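Local coordinates for uncharacterized protein C4B3.07 (Schizosaccharomyces pombe, PDB 3QTM) that is required for correct translation termination and directly inhibits Ofd1, probably in this way stabilising the hypoxic transcription factor Sre1N, at residues A76-A79 / V80-L83; T94-E97 / E98-I101; Y129-K132 / V133-L136; I49-A52 / D53-L56; V135-W138 / R139-E143. All coordinates share one frame; numbering follows the deposited sequence.

Overall arrangement
All five interactions lie in the N-terminal half of an all-helical chain related to tetratricopeptide repeats, and each is a local contact within one turn or two of a helix. Interaction 4 comes first along the chain, on helix 38-58, followed by interaction 1 at the end of helix 67-82 and interaction 2 at the start of helix 97-110. Interactions 3 and 5 share helix 119-142, their centres about 10 Å apart. Interaction 4 touches interaction 1 through I49, and its centre lies about 33 Å from that of interaction 5. Interactions 1 and 2 pack at a centre spacing of about 9 Å. Successive helices are thus joined by packing and, between 97-110 and 119-142, by salt bridges from E97 and E98.

Interaction 1: residues A76-A79 / V80-L83; sequences ALLA and VSEL
S81 folds its hydroxyl back onto the preceding turn, where it meets the carbonyl of L78 three residues earlier. Its OG stands between its own backbone N and carbonyl carbon (chi1 74°), a position from which it can donate to L78 O. The same oxygen takes the helical bond from the amide of E82, with 3.0 Å between E82 N and L78 O, and this bond is the sure one. The modelled separation of 2.4 Å between S81 OG and L78 O is too short to be taken literally; the hydroxyl is probably a second donor, but the length is doubtful. Methyl CD1 of L78 comes to 3.5 Å from S81 OG and helps enclose the hydroxyl.

The tight side of this turn is formed by A76, A79 and V80. V80 reaches back with CG2, which lies 3.5 Å from A76 O, while its amide bonds to that same carbonyl. The small side chains of A76 and A79, together with V80, fit against helix 38-58; L77 and S81 meet helix 97-110, and L78 touches helix 119-142. The end of helix 67-82 is thus wrapped by its neighbours, as in the stacked helices of tetratricopeptide-like folds.

The looser side begins at E82, whose extended chain carries its carboxylate away to salt bridges with R30 and R186. L83 leaves the helical conformation but keeps its amide on A79 O, at an N-to-O distance of 3.0 Å. Chemically, the buried serine probably finds its polar partner within its own helix, while E82 is paired with arginines from elsewhere in the chain.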
loop_
_atom_site.group_PDB
_atom_site.type_symbol
_atom_site.label_atom_id
_atom_site.label_comp_id
_atom_site.label_asym_id
_atom_site.label_seq_id
_atom_site.Cartn_x
_atom_site.Cartn_y
_atom_site.Cartn_z
ATOM N N ALA A 76 -5.392 9.741 13.537
ATOM C CA ALA A 76 -4.525 9.931 14.690
ATOM C C ALA A 76 -4.501 8.662 15.555
ATOM O O ALA A 76 -3.438 8.212 15.978
ATOM C CB ALA A 76 -4.974 11.145 15.504
ATOM N N LEU A 77 -5.675 8.089 15.810
ATOM C CA LEU A 77 -5.770 6.841 16.567
ATOM C C LEU A 77 -4.950 5.719 15.910
ATOM O O LEU A 77 -4.228 4.975 16.580
ATOM C CB LEU A 77 -7.242 6.420 16.765
ATOM C CG LEU A 77 -8.060 7.338 17.687
ATOM C CD1 LEU A 77 -9.568 7.157 17.485
ATOM C CD2 LEU A 77 -7.687 7.124 19.169
ATOM N N LEU A 78 -5.042 5.615 14.593
ATOM C CA LEU A 78 -4.330 4.561 13.903
ATOM C C LEU A 78 -2.836 4.773 14.062
ATOM O O LEU A 78 -2.064 3.812 14.160
ATOM C CB LEU A 78 -4.687 4.547 12.414
ATOM C CG LEU A 78 -4.265 3.267 11.686
ATOM C CD1 LEU A 78 -4.852 2.078 12.421
ATOM C CD2 LEU A 78 -4.690 3.287 10.203
ATOM N N ALA A 79 -2.431 6.039 14.085
ATOM C CA ALA A 79 -1.022 6.372 14.091
ATOM C C ALA A 79 -0.434 6.007 15.442
ATOM O O ALA A 79 0.744 5.659 15.532
ATOM C CB ALA A 79 -0.795 7.864 13.770
ATOM N N VAL A 80 -1.258 6.079 16.486
ATOM C CA VAL A 80 -0.811 5.687 17.819
ATOM C C VAL A 80 -0.480 4.203 17.762
ATOM O O VAL A 80 0.555 3.776 18.277
ATOM C CB VAL A 80 -1.864 5.966 18.926
ATOM C CG1 VAL A 80 -1.442 5.328 20.266
ATOM C CG2 VAL A 80 -2.073 7.468 19.101
ATOM N N SER A 81 -1.338 3.429 17.090
ATOM C CA SER A 81 -1.073 2.003 16.915
ATOM C C SER A 81 0.217 1.750 16.123
ATOM O O SER A 81 0.984 0.876 16.473
ATOM C CB SER A 81 -2.271 1.262 16.285
ATOM O OG SER A 81 -2.415 1.550 14.903
ATOM N N GLU A 82 0.457 2.530 15.073
ATOM C CA GLU A 82 1.649 2.353 14.244
ATOM C C GLU A 82 2.927 2.619 15.044
ATOM O O GLU A 82 3.942 1.964 14.863
ATOM C CB GLU A 82 1.603 3.303 13.049
ATOM C CG GLU A 82 2.844 3.237 12.149
ATOM C CD GLU A 82 2.775 4.220 10.982
ATOM O OE1 GLU A 82 1.838 5.044 10.956
ATOM O OE2 GLU A 82 3.647 4.178 10.091
ATOM N N LEU A 83 2.860 3.592 15.939
ATOM C CA LEU A 83 4.024 4.023 16.679
ATOM C C LEU A 83 3.919 3.583 18.118
ATOM O O LEU A 83 4.537 4.187 19.005
ATOM C CB LEU A 83 4.095 5.545 16.616
ATOM C CG LEU A 83 4.053 6.073 15.184
ATOM C CD1 LEU A 83 4.046 7.602 15.130
ATOM C CD2 LEU A 83 5.231 5.497 14.407
#

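Interaction 2: residues T94-E97 / E98-I101; sequences TNTE and ESYI
T96 holds OG1 between its backbone N and carbonyl carbon (chi1 62°), the crowded position, which aims the hydroxyl oxygen at the amide of S99. Y100 has chi1 of -87°, a setting that brings the edge of its ring to the carbonyl of T96. The capping bond runs from S99 N to T96 OG1 over 3.0 Å, and CB of S99 closes against the same oxygen, 3.2 Å from T96 OG1. S99 N also makes a weak bond to T96 O, which accepts a second weak bond from Y100 N. That oxygen lies at the edge of the tyrosine ring, in its plane, with 3.5 Å between T96 O and Y100 CD1.

This is a threonine N-cap: the side chain of the last residue before helix 97-110 satisfies an amide of the first turn that has no carbonyl of a preceding turn to bond to. The first i to i+4 bond, Y100 N to T96 O, is weak; the next, I101 N to E97 O at 3.1 Å, is sound, in the carbonyl plane and fairly straight (154°).

E97 and E98, the first two residues of the helix, both run out extended. Their carboxylates leave the turn for helix 119-142, where E97 pairs with R134 and E98 with both K132 and R139. Acidic groups in a first turn are probably also stabilised by the positive end of the helix dipole. On the loop side, N95 gives its side-chain amide to the carbonyl of K92 and brings OD1 within 4.2 Å of Y100 CE1. I101, in contrast, is buried against S81 of helix 67-82 and against E131, K132 and V135 of helix 119-142.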
loop_
_atom_site.group_PDB
_atom_site.type_symbol
_atom_site.label_atom_id
_atom_site.label_comp_id
_atom_site.label_asym_id
_atom_site.label_seq_id
_atom_site.Cartn_x
_atom_site.Cartn_y
_atom_site.Cartn_z
ATOM N N THR A 94 -2.452 -0.750 30.654
ATOM C CA THR A 94 -3.628 -1.487 30.218
ATOM C C THR A 94 -3.881 -1.353 28.706
ATOM O O THR A 94 -4.690 -2.087 28.143
ATOM C CB THR A 94 -4.881 -1.084 31.041
ATOM O OG1 THR A 94 -6.044 -1.725 30.504
ATOM C CG2 THR A 94 -5.085 0.415 31.022
ATOM N N ASN A 95 -3.157 -0.452 28.047
ATOM C CA ASN A 95 -3.383 -0.167 26.628
ATOM C C ASN A 95 -2.658 -1.098 25.658
ATOM O O ASN A 95 -1.636 -1.681 25.998
ATOM C CB ASN A 95 -3.029 1.290 26.335
ATOM C CG ASN A 95 -3.963 2.258 27.036
ATOM O OD1 ASN A 95 -5.099 2.459 26.603
ATOM N ND2 ASN A 95 -3.498 2.847 28.137
ATOM N N THR A 96 -3.201 -1.241 24.450
ATOM C CA THR A 96 -2.575 -2.083 23.428
ATOM C C THR A 96 -2.621 -1.447 22.041
ATOM O O THR A 96 -3.512 -0.634 21.744
ATOM C CB THR A 96 -3.266 -3.455 23.324
ATOM O OG1 THR A 96 -4.634 -3.268 22.928
ATOM C CG2 THR A 96 -3.216 -4.202 24.661
ATOM N N GLU A 97 -1.676 -1.839 21.184
ATOM C CA GLU A 97 -1.713 -1.450 19.784
ATOM C C GLU A 97 -3.081 -1.792 19.166
ATOM O O GLU A 97 -3.719 -0.947 18.515
ATOM C CB GLU A 97 -0.589 -2.146 18.993
ATOM C CG GLU A 97 -0.647 -1.860 17.500
ATOM C CD GLU A 97 0.243 -2.776 16.659
ATOM O OE1 GLU A 97 0.847 -3.726 17.210
ATOM O OE2 GLU A 97 0.332 -2.546 15.432
ATOM N N GLU A 98 -3.530 -3.028 19.373
ATOM C CA GLU A 98 -4.778 -3.483 18.768
ATOM C C GLU A 98 -5.981 -2.644 19.201
ATOM O O GLU A 98 -6.893 -2.388 18.421
ATOM C CB GLU A 98 -5.048 -4.962 19.049
ATOM C CG GLU A 98 -6.265 -5.481 18.260
ATOM C CD GLU A 98 -6.459 -6.992 18.389
ATOM O OE1 GLU A 98 -5.867 -7.596 19.309
ATOM O OE2 GLU A 98 -7.211 -7.571 17.577
ATOM N N SER A 99 -5.989 -2.208 20.446
ATOM C CA SER A 99 -7.106 -1.400 20.908
ATOM C C SER A 99 -7.158 -0.040 20.188
ATOM O O SER A 99 -8.235 0.493 19.931
ATOM C CB SER A 99 -7.061 -1.230 22.421
ATOM O OG SER A 99 -8.324 -0.799 22.895
ATOM N N TYR A 100 -5.993 0.487 19.827
ATOM C CA TYR A 100 -5.937 1.720 19.047
ATOM C C TYR A 100 -6.404 1.526 17.587
ATOM O O TYR A 100 -7.003 2.422 16.998
ATOM C CB TYR A 100 -4.547 2.367 19.143
ATOM C CG TYR A 100 -4.455 3.278 20.356
ATOM C CD1 TYR A 100 -3.974 2.807 21.577
ATOM C CD2 TYR A 100 -4.914 4.596 20.294
ATOM C CE1 TYR A 100 -3.927 3.629 22.693
ATOM C CE2 TYR A 100 -4.878 5.425 21.406
ATOM C CZ TYR A 100 -4.382 4.940 22.599
ATOM O OH TYR A 100 -4.346 5.764 23.695
ATOM N N ILE A 101 -6.138 0.353 17.012
ATOM C CA ILE A 101 -6.680 0.017 15.697
ATOM C C ILE A 101 -8.204 -0.072 15.801
ATOM O O ILE A 101 -8.904 0.503 14.978
ATOM C CB ILE A 101 -6.118 -1.323 15.162
ATOM C CG1 ILE A 101 -4.600 -1.244 14.975
ATOM C CG2 ILE A 101 -6.839 -1.763 13.872
ATOM C CD1 ILE A 101 -3.957 -2.605 14.633
#

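Interaction 3: residues Y129-K132 / V133-L136; sequences YLEK and VRVL
From Y129 to V133, L130 to R134, E131 to V135 and K132 to L136, regular i to i+4 bonds hold the middle of helix 119-142, the last of them with 2.9 Å between L136 N and K132 O. On one side of the helix E131 and R134 lie alongside each other and point the same way. The glutamate bends at chi2 (-62°) and the arginine at chi3 (59°), turns that bring the carboxylate to the side of the guanidinium. Both R134 NE and R134 NH2 donate to a single oxygen, E131 OE1, at 2.9 Å and 3.0 Å. That oxygen lies in the guanidinium plane, while the carboxylate plane is turned 55° from it, so the salt bridge is a side-on fork onto one atom and not a two-oxygen clasp.

Helix 119-142 packs against helices 97-110, 151-170 and 188-197 in this tetratricopeptide-related fold. R134 NH2 is also bonded to E97 of helix 97-110. K132, largely buried, bends at chi2 and sends NZ to E98 and D102, where the two carboxylates probably offset its charge; its CG passes 4.1 Å from L136 CD1. V133 turns CG2 onto its own helix, 3.4 Å from Y129 O, and meets Y158 and I190 beyond it. Y129 extends to Q109, with its hydroxyl hydrogen-bonded there.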
loop_
_atom_site.group_PDB
_atom_site.type_symbol
_atom_site.label_atom_id
_atom_site.label_comp_id
_atom_site.label_asym_id
_atom_site.label_seq_id
_atom_site.Cartn_x
_atom_site.Cartn_y
_atom_site.Cartn_z
ATOM N N TYR A 129 -9.011 -0.992 8.697
ATOM C CA TYR A 129 -9.442 -2.374 8.489
ATOM C C TYR A 129 -8.248 -3.236 8.074
ATOM O O TYR A 129 -8.129 -4.388 8.490
ATOM C CB TYR A 129 -10.547 -2.489 7.421
ATOM C CG TYR A 129 -11.910 -1.977 7.840
ATOM C CD1 TYR A 129 -12.482 -2.349 9.055
ATOM C CD2 TYR A 129 -12.643 -1.151 6.999
ATOM C CE1 TYR A 129 -13.735 -1.882 9.436
ATOM C CE2 TYR A 129 -13.896 -0.677 7.366
ATOM C CZ TYR A 129 -14.432 -1.040 8.581
ATOM O OH TYR A 129 -15.673 -0.567 8.926
ATOM N N LEU A 130 -7.372 -2.685 7.243
ATOM C CA LEU A 130 -6.195 -3.444 6.812
ATOM C C LEU A 130 -5.206 -3.642 7.960
ATOM O O LEU A 130 -4.595 -4.711 8.066
ATOM C CB LEU A 130 -5.500 -2.817 5.597
ATOM C CG LEU A 130 -6.251 -2.926 4.263
ATOM C CD1 LEU A 130 -5.502 -2.181 3.161
ATOM C CD2 LEU A 130 -6.488 -4.388 3.867
ATOM N N GLU A 131 -5.055 -2.641 8.831
ATOM C CA GLU A 131 -4.144 -2.829 9.975
ATOM C C GLU A 131 -4.714 -3.878 10.916
ATOM O O GLU A 131 -3.969 -4.633 11.533
ATOM C CB GLU A 131 -3.860 -1.533 10.739
ATOM C CG GLU A 131 -3.053 -0.530 9.945
ATOM C CD GLU A 131 -1.669 -1.051 9.562
ATOM O OE1 GLU A 131 -1.172 -2.002 10.208
ATOM O OE2 GLU A 131 -1.070 -0.500 8.613
ATOM N N LYS A 132 -6.042 -3.920 11.019
ATOM C CA LYS A 132 -6.704 -4.960 11.797
ATOM C C LYS A 132 -6.351 -6.362 11.239
ATOM O O LYS A 132 -6.027 -7.279 12.001
ATOM C CB LYS A 132 -8.219 -4.737 11.791
ATOM C CG LYS A 132 -9.024 -5.762 12.593
ATOM C CD LYS A 132 -8.775 -5.635 14.093
ATOM C CE LYS A 132 -9.750 -6.503 14.903
ATOM N NZ LYS A 132 -9.392 -6.577 16.359
ATOM N N VAL A 133 -6.398 -6.509 9.914
ATOM C CA VAL A 133 -6.076 -7.779 9.263
ATOM C C VAL A 133 -4.672 -8.257 9.649
ATOM O O VAL A 133 -4.461 -9.419 10.008
ATOM C CB VAL A 133 -6.146 -7.648 7.728
ATOM C CG1 VAL A 133 -5.407 -8.796 7.064
ATOM C CG2 VAL A 133 -7.611 -7.551 7.242
ATOM N N ARG A 134 -3.714 -7.343 9.573
ATOM C CA ARG A 134 -2.339 -7.659 9.930
ATOM C C ARG A 134 -2.222 -8.150 11.371
ATOM O O ARG A 134 -1.539 -9.141 11.650
ATOM C CB ARG A 134 -1.420 -6.463 9.701
ATOM C CG ARG A 134 0.030 -6.728 10.108
ATOM C CD ARG A 134 0.889 -5.487 9.931
ATOM N NE ARG A 134 0.373 -4.383 10.729
ATOM C CZ ARG A 134 0.579 -4.242 12.035
ATOM N NH1 ARG A 134 1.299 -5.137 12.699
ATOM N NH2 ARG A 134 0.068 -3.203 12.682
ATOM N N VAL A 135 -2.881 -7.464 12.294
ATOM C CA VAL A 135 -2.800 -7.882 13.690
ATOM C C VAL A 135 -3.511 -9.236 13.917
ATOM O O VAL A 135 -3.040 -10.071 14.701
ATOM C CB VAL A 135 -3.313 -6.790 14.657
ATOM C CG1 VAL A 135 -3.543 -7.373 16.028
ATOM C CG2 VAL A 135 -2.303 -5.632 14.735
ATOM N N LEU A 136 -4.627 -9.461 13.218
ATOM C CA LEU A 136 -5.339 -10.738 13.333
ATOM C C LEU A 136 -4.466 -11.911 12.859
ATOM O O LEU A 136 -4.456 -12.958 13.482
ATOM C CB LEU A 136 -6.693 -10.710 12.595
ATOM C CG LEU A 136 -7.842 -9.973 13.316
ATOM C CD1 LEU A 136 -9.106 -9.846 12.439
ATOM C CD2 LEU A 136 -8.187 -10.633 14.646
#

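Interaction 4: residues I49-A52 / D53-L56; sequences IHEA and DRIL. With SO4 (sulfate ion), chain C.
E51 and R54, one turn apart, face each other through a water. The water donates to E51 OE1 over 2.9 Å and accepts from R54 NE over 2.7 Å, lying in the plane of the guanidinium. The direct pair is a long salt bridge, 3.7 Å from E51 OE1 to R54 NE, with the carboxylate and guanidinium planes only 23° apart. On another edge of the guanidinium R54 NH1 donates to a sulfate oxygen, O2, at 2.6 Å and also in plane. The ion probably came from the crystallisation liquor, and R57 holds it as well.

Chain shape sets these positions. E51 bends at chi2 (56°), and its other oxygen, OE2, lies 3.9 Å from CG1 of I55, whose side chain crosses it at about a right angle. R54 bends at chi3 (-46°), and its aliphatic part also follows the ion, with R54 CD 3.2 Å from sulfate O2. Further back, D53 runs beside I49 and points the same way, while its OD1 makes a weak bond to Y73 of helix 67-82. Beneath all of this the amides of D53, R54, I55 and L56 bond to the carbonyls of I49, H50, E51 and A52, the ordinary pattern of helix 38-58.

The outer shell is mainly nonpolar: A52 meets L22 and I55 meets N18 of helix 15-34, and I49 and L56 sit against helix 67-82, as expected for a helix packed between neighbours in a tetratricopeptide-like fold. With a water standing between E51 OE1 and R54 NE, R54 retains an edge that can take an anion, so its charge is probably shared between the carboxylate and, in this crystal, the sulfate.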
loop_
_atom_site.group_PDB
_atom_site.type_symbol
_atom_site.label_atom_id
_atom_site.label_comp_id
_atom_site.label_asym_id
_atom_site.label_seq_id
_atom_site.Cartn_x
_atom_site.Cartn_y
_atom_site.Cartn_z
ATOM N N ILE A 49 -5.364 14.099 18.825
ATOM C CA ILE A 49 -6.440 13.453 19.561
ATOM C C ILE A 49 -7.055 14.417 20.584
ATOM O O ILE A 49 -8.277 14.554 20.669
ATOM C CB ILE A 49 -5.941 12.149 20.233
ATOM C CG1 ILE A 49 -5.696 11.092 19.149
ATOM C CG2 ILE A 49 -6.932 11.668 21.318
ATOM C CD1 ILE A 49 -4.769 9.923 19.559
ATOM N N HIS A 50 -6.207 15.099 21.340
ATOM C CA HIS A 50 -6.686 16.093 22.309
ATOM C C HIS A 50 -7.481 17.207 21.640
ATOM O O HIS A 50 -8.527 17.634 22.144
ATOM C CB HIS A 50 -5.522 16.705 23.092
ATOM C CG HIS A 50 -4.807 15.725 23.972
ATOM N ND1 HIS A 50 -3.433 15.692 24.086
ATOM C CD2 HIS A 50 -5.273 14.738 24.771
ATOM C CE1 HIS A 50 -3.086 14.737 24.930
ATOM N NE2 HIS A 50 -4.185 14.139 25.355
ATOM N N GLU A 51 -6.982 17.701 20.515
ATOM C CA GLU A 51 -7.677 18.787 19.845
ATOM C C GLU A 51 -9.039 18.284 19.351
ATOM O O GLU A 51 -10.028 18.997 19.431
ATOM C CB GLU A 51 -6.835 19.357 18.704
ATOM C CG GLU A 51 -7.496 20.517 17.969
ATOM C CD GLU A 51 -7.890 21.681 18.894
ATOM O OE1 GLU A 51 -7.233 21.892 19.944
ATOM O OE2 GLU A 51 -8.869 22.382 18.552
ATOM N N ALA A 52 -9.086 17.037 18.877
ATOM C CA ALA A 52 -10.339 16.451 18.411
ATOM C C ALA A 52 -11.340 16.389 19.552
ATOM O O ALA A 52 -12.525 16.708 19.378
ATOM C CB ALA A 52 -10.104 15.051 17.812
ATOM N N ASP A 53 -10.860 15.978 20.722
ATOM C CA ASP A 53 -11.702 15.913 21.911
ATOM C C ASP A 53 -12.224 17.302 22.270
ATOM O O ASP A 53 -13.383 17.460 22.662
ATOM C CB ASP A 53 -10.944 15.310 23.103
ATOM C CG ASP A 53 -10.803 13.785 23.001
ATOM O OD1 ASP A 53 -11.562 13.164 22.219
ATOM O OD2 ASP A 53 -9.930 13.212 23.696
ATOM N N ARG A 54 -11.366 18.309 22.134
ATOM C CA ARG A 54 -11.763 19.673 22.455
ATOM C C ARG A 54 -12.867 20.112 21.496
ATOM O O ARG A 54 -13.836 20.757 21.902
ATOM C CB ARG A 54 -10.574 20.639 22.381
ATOM C CG ARG A 54 -10.877 22.037 22.957
ATOM C CD ARG A 54 -9.644 22.955 22.944
ATOM N NE ARG A 54 -8.454 22.267 23.446
ATOM C CZ ARG A 54 -8.058 22.270 24.714
ATOM N NH1 ARG A 54 -8.750 22.938 25.629
ATOM N NH2 ARG A 54 -6.966 21.601 25.073
ATOM N N ILE A 55 -12.722 19.758 20.225
ATOM C CA ILE A 55 -13.736 20.118 19.239
ATOM C C ILE A 55 -15.069 19.452 19.580
ATOM O O ILE A 55 -16.123 20.079 19.485
ATOM C CB ILE A 55 -13.287 19.770 17.817
ATOM C CG1 ILE A 55 -12.141 20.697 17.397
ATOM C CG2 ILE A 55 -14.444 19.880 16.844
ATOM C CD1 ILE A 55 -11.471 20.292 16.097
ATOM N N LEU A 56 -15.026 18.194 20.010
ATOM C CA LEU A 56 -16.251 17.509 20.423
ATOM C C LEU A 56 -16.911 18.186 21.629
ATOM O O LEU A 56 -18.128 18.236 21.720
ATOM C CB LEU A 56 -15.990 16.028 20.707
ATOM C CG LEU A 56 -15.873 15.185 19.436
ATOM C CD1 LEU A 56 -15.107 13.877 19.691
ATOM C CD2 LEU A 56 -17.262 14.914 18.866
HETATM S S SO4 C . -11.788 23.404 26.768
HETATM O O1 SO4 C . -13.012 22.707 26.355
HETATM O O2 SO4 C . -11.154 24.033 25.607
HETATM O O3 SO4 C . -12.120 24.458 27.727
HETATM O O4 SO4 C . -10.862 22.457 27.394
HETATM O O HOH W 1 -6.385 20.722 22.506
#

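Interaction 5: residues V135-W138 / R139-E143; sequences VLVW and RHDNE
N142 lays its side-chain amide over one face of the W138 indole, the two planes 15° apart. N142 ND2 is 3.2 Å above the W138 ring plane toward the rim, and CB sits over the six-membered ring, 3.7 Å from N142 CB to its centroid, a CH-pi contact. With CG anti to the backbone N (chi1 -173°), the indole lies beside the next turn, within reach of N142.

Among the hydrogen bonds, N142 ND2 also donates to W138 O over 2.9 Å and almost straight (171°), which fixes the amide rotation over the indole. The carbonyl of R139 accepts from both N142 and E143, whose amide is 2.7 Å away (E143 N to R139 O), as the helix closes. H140 ND1 donates to D141 OD1 at 3.1 Å, joining two neighbouring side chains.

The charged contact is R139 with E143, 2.8 Å from R139 NE to E143 OE2. The acceptor lies in the guanidinium plane, and NH2 adds a weak bond. R139 NH1 goes elsewhere, to E98 of helix 97-110.

Aliphatic groups line the arginine: V135 CG1 is 4.0 Å from R139 CD, and L136 CD2 is 3.7 Å from R139 NH1. L136 and H140 pack on helix 151-170, V135 on helix 97-110, while W138 and N142 are exposed at the end of helix 119-142, in the tetratricopeptide-like stack.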
loop_
_atom_site.group_PDB
_atom_site.type_symbol
_atom_site.label_atom_id
_atom_site.label_comp_id
_atom_site.label_asym_id
_atom_site.label_seq_id
_atom_site.Cartn_x
_atom_site.Cartn_y
_atom_site.Cartn_z
ATOM N N VAL A 135 -2.881 -7.464 12.294
ATOM C CA VAL A 135 -2.800 -7.882 13.690
ATOM C C VAL A 135 -3.511 -9.236 13.917
ATOM O O VAL A 135 -3.040 -10.071 14.701
ATOM C CB VAL A 135 -3.313 -6.790 14.657
ATOM C CG1 VAL A 135 -3.543 -7.373 16.028
ATOM C CG2 VAL A 135 -2.303 -5.632 14.735
ATOM N N LEU A 136 -4.627 -9.461 13.218
ATOM C CA LEU A 136 -5.339 -10.738 13.333
ATOM C C LEU A 136 -4.466 -11.911 12.859
ATOM O O LEU A 136 -4.456 -12.958 13.482
ATOM C CB LEU A 136 -6.693 -10.710 12.595
ATOM C CG LEU A 136 -7.842 -9.973 13.316
ATOM C CD1 LEU A 136 -9.106 -9.846 12.439
ATOM C CD2 LEU A 136 -8.187 -10.633 14.646
ATOM N N VAL A 137 -3.727 -11.715 11.769
ATOM C CA VAL A 137 -2.794 -12.728 11.280
ATOM C C VAL A 137 -1.744 -13.048 12.343
ATOM O O VAL A 137 -1.458 -14.220 12.608
ATOM C CB VAL A 137 -2.106 -12.306 9.975
ATOM C CG1 VAL A 137 -1.094 -13.360 9.538
ATOM C CG2 VAL A 137 -3.138 -12.079 8.868
ATOM N N TRP A 138 -1.188 -12.011 12.965
ATOM C CA TRP A 138 -0.267 -12.208 14.080
ATOM C C TRP A 138 -0.946 -12.973 15.219
ATOM O O TRP A 138 -0.344 -13.866 15.813
ATOM C CB TRP A 138 0.275 -10.870 14.620
ATOM C CG TRP A 138 1.364 -11.067 15.664
ATOM C CD1 TRP A 138 2.716 -11.160 15.434
ATOM C CD2 TRP A 138 1.192 -11.231 17.084
ATOM N NE1 TRP A 138 3.388 -11.356 16.621
ATOM C CE2 TRP A 138 2.479 -11.409 17.646
ATOM C CE3 TRP A 138 0.082 -11.232 17.935
ATOM C CZ2 TRP A 138 2.679 -11.595 19.015
ATOM C CZ3 TRP A 138 0.284 -11.420 19.296
ATOM C CH2 TRP A 138 1.572 -11.593 19.822
ATOM N N ARG A 139 -2.186 -12.619 15.545
ATOM C CA ARG A 139 -2.863 -13.279 16.655
ATOM C C ARG A 139 -3.101 -14.772 16.345
ATOM O O ARG A 139 -2.909 -15.644 17.200
ATOM C CB ARG A 139 -4.156 -12.548 17.036
ATOM C CG ARG A 139 -3.923 -11.162 17.664
ATOM C CD ARG A 139 -5.232 -10.426 18.003
ATOM N NE ARG A 139 -6.135 -11.264 18.783
ATOM C CZ ARG A 139 -7.447 -11.079 18.884
ATOM N NH1 ARG A 139 -8.048 -10.074 18.257
ATOM N NH2 ARG A 139 -8.162 -11.909 19.619
ATOM N N HIS A 140 -3.501 -15.056 15.113
ATOM C CA HIS A 140 -3.679 -16.429 14.672
ATOM C C HIS A 140 -2.409 -17.260 14.909
ATOM O O HIS A 140 -2.482 -18.388 15.373
ATOM C CB HIS A 140 -4.030 -16.462 13.193
ATOM C CG HIS A 140 -4.190 -17.845 12.651
ATOM N ND1 HIS A 140 -3.168 -18.523 12.022
ATOM C CD2 HIS A 140 -5.252 -18.686 12.655
ATOM C CE1 HIS A 140 -3.598 -19.716 11.649
ATOM N NE2 HIS A 140 -4.862 -19.839 12.022
ATOM N N ASP A 141 -1.253 -16.682 14.595
ATOM C CA ASP A 141 0.021 -17.380 14.714
ATOM C C ASP A 141 0.568 -17.425 16.134
ATOM O O ASP A 141 1.429 -18.237 16.423
ATOM C CB ASP A 141 1.063 -16.747 13.781
ATOM C CG ASP A 141 0.650 -16.807 12.320
ATOM O OD1 ASP A 141 -0.156 -17.704 11.975
ATOM O OD2 ASP A 141 1.128 -15.965 11.516
ATOM N N ASN A 142 0.060 -16.581 17.029
ATOM C CA ASN A 142 0.641 -16.485 18.371
ATOM C C ASN A 142 -0.261 -16.764 19.560
ATOM O O ASN A 142 0.229 -17.100 20.637
ATOM C CB ASN A 142 1.329 -15.128 18.567
ATOM C CG ASN A 142 2.571 -14.991 17.710
ATOM O OD1 ASN A 142 3.665 -15.357 18.134
ATOM N ND2 ASN A 142 2.403 -14.497 16.484
ATOM N N GLU A 143 -1.567 -16.598 19.389
ATOM C CA GLU A 143 -2.486 -16.815 20.503
ATOM C C GLU A 143 -3.099 -18.219 20.402
ATOM O O GLU A 143 -3.621 -18.603 19.346
ATOM C CB GLU A 143 -3.572 -15.728 20.536
ATOM C CG GLU A 143 -3.043 -14.311 20.793
ATOM C CD GLU A 143 -4.142 -13.236 20.763
ATOM O OE1 GLU A 143 -3.902 -12.128 21.288
ATOM O OE2 GLU A 143 -5.243 -13.487 20.216
#